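Local coordinates for protein endo-beta-mannanase (Rhizomucor miehei, PDB 4QP0) that probably hydrolyses internal beta-1,4-mannosidic linkages in mannans, galactomannans and glucomannans as a secreted family 5 glycoside hydrolase, at residues K143-N151 with I202-D210. Numbering follows the deposited sequence.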
loop_
_atom_site.group_PDB
_atom_site.type_symbol
_atom_site.label_atom_id
_atom_site.label_comp_id
_atom_site.label_asym_id
_atom_site.label_seq_id
_atom_site.Cartn_x
_atom_site.Cartn_y
_atom_site.Cartn_z
ATOM N N LYS A 143 -8.686 -2.101 15.442
ATOM C CA LYS A 143 -9.213 -3.455 15.308
ATOM C C LYS A 143 -10.685 -3.469 14.891
ATOM O O LYS A 143 -11.039 -4.069 13.866
ATOM C CB LYS A 143 -9.016 -4.246 16.595
ATOM C CG LYS A 143 -7.616 -4.803 16.766
ATOM C CD LYS A 143 -7.482 -5.488 18.117
ATOM C CE LYS A 143 -6.110 -6.130 18.264
ATOM N NZ LYS A 143 -5.952 -6.781 19.593
ATOM N N GLU A 144 -11.536 -2.796 15.661
ATOM C CA GLU A 144 -12.962 -2.746 15.338
ATOM C C GLU A 144 -13.222 -2.222 13.915
ATOM O O GLU A 144 -14.167 -2.660 13.260
ATOM C CB GLU A 144 -13.768 -1.979 16.402
ATOM C CG GLU A 144 -13.536 -0.471 16.460
ATOM C CD GLU A 144 -14.369 0.243 17.527
ATOM O OE1 GLU A 144 -14.149 1.464 17.740
ATOM O OE2 GLU A 144 -15.243 -0.407 18.151
ATOM N N TYR A 145 -12.366 -1.318 13.435
ATOM C CA TYR A 145 -12.454 -0.823 12.059
ATOM C C TYR A 145 -12.106 -1.929 11.070
ATOM O O TYR A 145 -12.838 -2.150 10.095
ATOM C CB TYR A 145 -11.553 0.394 11.842
ATOM C CG TYR A 145 -11.575 0.936 10.425
ATOM C CD1 TYR A 145 -12.689 1.621 9.938
ATOM C CD2 TYR A 145 -10.486 0.762 9.568
ATOM C CE1 TYR A 145 -12.719 2.129 8.647
ATOM C CE2 TYR A 145 -10.508 1.260 8.264
ATOM C CZ TYR A 145 -11.624 1.944 7.808
ATOM O OH TYR A 145 -11.665 2.446 6.524
ATOM N N ILE A 146 -10.997 -2.624 11.337
ATOM C CA ILE A 146 -10.545 -3.745 10.514
ATOM C C ILE A 146 -11.643 -4.800 10.422
ATOM O O ILE A 146 -12.011 -5.216 9.324
ATOM C CB ILE A 146 -9.216 -4.336 11.040
ATOM C CG1 ILE A 146 -8.055 -3.428 10.643
ATOM C CG2 ILE A 146 -8.978 -5.756 10.532
ATOM C CD1 ILE A 146 -6.776 -3.699 11.407
ATOM N N SER A 147 -12.182 -5.196 11.571
ATOM C CA SER A 147 -13.300 -6.141 11.635
ATOM C C SER A 147 -14.466 -5.701 10.766
ATOM O O SER A 147 -15.024 -6.501 10.029
ATOM C CB SER A 147 -13.781 -6.306 13.079
ATOM O OG SER A 147 -15.073 -6.897 13.118
ATOM N N HIS A 148 -14.831 -4.428 10.864
ATOM C CA HIS A 148 -15.949 -3.878 10.116
ATOM C C HIS A 148 -15.710 -3.956 8.630
ATOM O O HIS A 148 -16.594 -4.359 7.870
ATOM C CB HIS A 148 -16.182 -2.435 10.543
ATOM C CG HIS A 148 -17.446 -1.834 9.993
ATOM N ND1 HIS A 148 -18.515 -1.576 10.764
ATOM C CD2 HIS A 148 -17.787 -1.449 8.703
ATOM C CE1 HIS A 148 -19.492 -1.050 10.010
ATOM N NE2 HIS A 148 -19.046 -0.977 8.746
ATOM N N VAL A 149 -14.508 -3.581 8.205
ATOM C CA VAL A 149 -14.171 -3.550 6.786
ATOM C C VAL A 149 -14.141 -4.962 6.207
ATOM O O VAL A 149 -14.766 -5.216 5.176
ATOM C CB VAL A 149 -12.840 -2.818 6.524
ATOM C CG1 VAL A 149 -12.420 -2.968 5.065
ATOM C CG2 VAL A 149 -12.976 -1.348 6.878
ATOM N N LEU A 150 -13.451 -5.879 6.889
ATOM C CA LEU A 150 -13.347 -7.270 6.415
ATOM C C LEU A 150 -14.697 -7.998 6.401
ATOM O O LEU A 150 -14.934 -8.852 5.541
ATOM C CB LEU A 150 -12.346 -8.081 7.251
ATOM C CG LEU A 150 -10.915 -7.607 7.525
ATOM C CD1 LEU A 150 -10.073 -8.768 8.030
ATOM C CD2 LEU A 150 -10.262 -6.982 6.314
ATOM N N ASN A 151 -15.561 -7.659 7.362
ATOM C CA ASN A 151 -16.877 -8.287 7.489
ATOM C C ASN A 151 -17.958 -7.687 6.592
ATOM O O ASN A 151 -18.964 -8.341 6.315
ATOM C CB ASN A 151 -17.349 -8.278 8.948
ATOM C CG ASN A 151 -16.668 -9.341 9.785
ATOM O OD1 ASN A 151 -16.657 -10.520 9.424
ATOM N ND2 ASN A 151 -16.097 -8.933 10.909
ATOM N N ILE A 202 -1.533 -6.884 14.813
ATOM C CA ILE A 202 -2.501 -6.371 13.842
ATOM C C ILE A 202 -2.634 -7.331 12.661
ATOM O O ILE A 202 -3.745 -7.648 12.240
ATOM C CB ILE A 202 -2.148 -4.946 13.357
ATOM C CG1 ILE A 202 -2.258 -3.931 14.512
ATOM C CG2 ILE A 202 -3.025 -4.525 12.183
ATOM C CD1 ILE A 202 -3.622 -3.829 15.162
ATOM N N SER A 203 -1.511 -7.818 12.145
ATOM C CA SER A 203 -1.565 -8.779 11.033
ATOM C C SER A 203 -2.166 -10.106 11.489
ATOM O O SER A 203 -2.903 -10.742 10.739
ATOM C CB SER A 203 -0.195 -8.977 10.366
ATOM O OG SER A 203 0.765 -9.508 11.268
ATOM N N GLU A 204 -1.868 -10.511 12.724
ATOM C CA GLU A 204 -2.517 -11.686 13.311
ATOM C C GLU A 204 -4.014 -11.457 13.492
ATOM O O GLU A 204 -4.810 -12.346 13.203
ATOM C CB GLU A 204 -1.849 -12.124 14.618
ATOM C CG GLU A 204 -0.603 -12.978 14.398
ATOM C CD GLU A 204 0.253 -13.158 15.651
ATOM O OE1 GLU A 204 -0.139 -12.675 16.744
ATOM O OE2 GLU A 204 1.334 -13.784 15.535
ATOM N N TYR A 205 -4.397 -10.263 13.934
ATOM C CA TYR A 205 -5.820 -9.936 14.060
ATOM C C TYR A 205 -6.543 -10.020 12.712
ATOM O O TYR A 205 -7.651 -10.553 12.643
ATOM C CB TYR A 205 -6.040 -8.571 14.716
ATOM C CG TYR A 205 -7.506 -8.226 14.907
ATOM C CD1 TYR A 205 -8.270 -8.849 15.903
ATOM C CD2 TYR A 205 -8.136 -7.282 14.087
ATOM C CE1 TYR A 205 -9.615 -8.541 16.073
ATOM C CE2 TYR A 205 -9.478 -6.967 14.248
ATOM C CZ TYR A 205 -10.211 -7.594 15.244
ATOM O OH TYR A 205 -11.540 -7.282 15.407
ATOM N N ILE A 206 -5.919 -9.498 11.653
ATOM C CA ILE A 206 -6.459 -9.654 10.296
ATOM C C ILE A 206 -6.575 -11.139 9.943
ATOM O O ILE A 206 -7.621 -11.576 9.459
ATOM C CB ILE A 206 -5.634 -8.888 9.225
ATOM C CG1 ILE A 206 -5.737 -7.378 9.451
ATOM C CG2 ILE A 206 -6.096 -9.243 7.810
ATOM C CD1 ILE A 206 -4.776 -6.560 8.613
ATOM N N LYS A 207 -5.531 -11.917 10.216
ATOM C CA LYS A 207 -5.548 -13.345 9.891
ATOM C C LYS A 207 -6.645 -14.158 10.600
ATOM O O LYS A 207 -7.172 -15.114 10.024
ATOM C CB LYS A 207 -4.170 -13.978 10.115
ATOM C CG LYS A 207 -3.134 -13.614 9.056
ATOM C CD LYS A 207 -3.445 -14.226 7.692
ATOM C CE LYS A 207 -2.310 -13.955 6.720
ATOM N NZ LYS A 207 -2.394 -14.817 5.514
ATOM N N SER A 208 -6.993 -13.772 11.830
ATOM C CA SER A 208 -8.031 -14.470 12.598
ATOM C C SER A 208 -9.439 -14.279 12.026
ATOM O O SER A 208 -10.255 -15.196 12.085
ATOM C CB SER A 208 -7.981 -14.092 14.094
ATOM O OG SER A 208 -8.485 -12.787 14.336
ATOM N N ILE A 209 -9.727 -13.103 11.470
ATOM C CA ILE A 209 -10.982 -12.892 10.731
ATOM C C ILE A 209 -10.909 -13.433 9.291
ATOM O O ILE A 209 -11.795 -14.160 8.837
ATOM C CB ILE A 209 -11.392 -11.403 10.691
ATOM C CG1 ILE A 209 -11.519 -10.816 12.113
ATOM C CG2 ILE A 209 -12.673 -11.217 9.886
ATOM C CD1 ILE A 209 -12.819 -11.135 12.827
ATOM N N ASP A 210 -9.849 -13.078 8.578
ATOM C CA ASP A 210 -9.765 -13.366 7.143
ATOM C C ASP A 210 -8.685 -14.404 6.842
ATOM O O ASP A 210 -7.486 -14.118 6.916
ATOM C CB ASP A 210 -9.515 -12.067 6.368
ATOM C CG ASP A 210 -9.461 -12.266 4.846
ATOM O OD1 ASP A 210 -9.169 -13.374 4.343
ATOM O OD2 ASP A 210 -9.692 -11.270 4.140
#
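With chi1 at -178°, the ring of Y205 swings away from its own backbone N and reaches across to helix 136-151, while K143, its CG turned away from its carbonyl carbon (chi1 -80°) and its chain extended from there on, lies over one face of that ring. K143 CG sits 3.8 Å from the centroid of the Y205 ring, almost on the ring normal, a CH-pi contact made by the aliphatic part of the lysine; its ammonium runs on toward E201, a long and weak ion pair. K143 O approaches Y205 CE2 to 3.3 Å from above the ring plane, on the lysine's side, whereas I146 CG2 packs at the ring edge. Separately, S147 CB is 3.4 Å from Y205 OH. I146 then splits its branches, CG2 meeting I206 CG1 at 3.8 Å and CD1 meeting I202 CG2 at 3.9 Å. One turn on, L150 pushes CD1 between I206, I209 and D210, closest to D210 CB at 3.7 Å. The D210 carboxylate is held by H213, W170 and the backbone of N212, just where its helix ends. Beneath, L150 and I206 both rest on W170 of strand 167-171. The axes of 143-151 and 202-209 run the same way, 33° apart and 10.3 Å at closest approach, as expected of outer helices from consecutive beta-alpha units of the TIM barrel, with strand 167-171 coming between them in the chain.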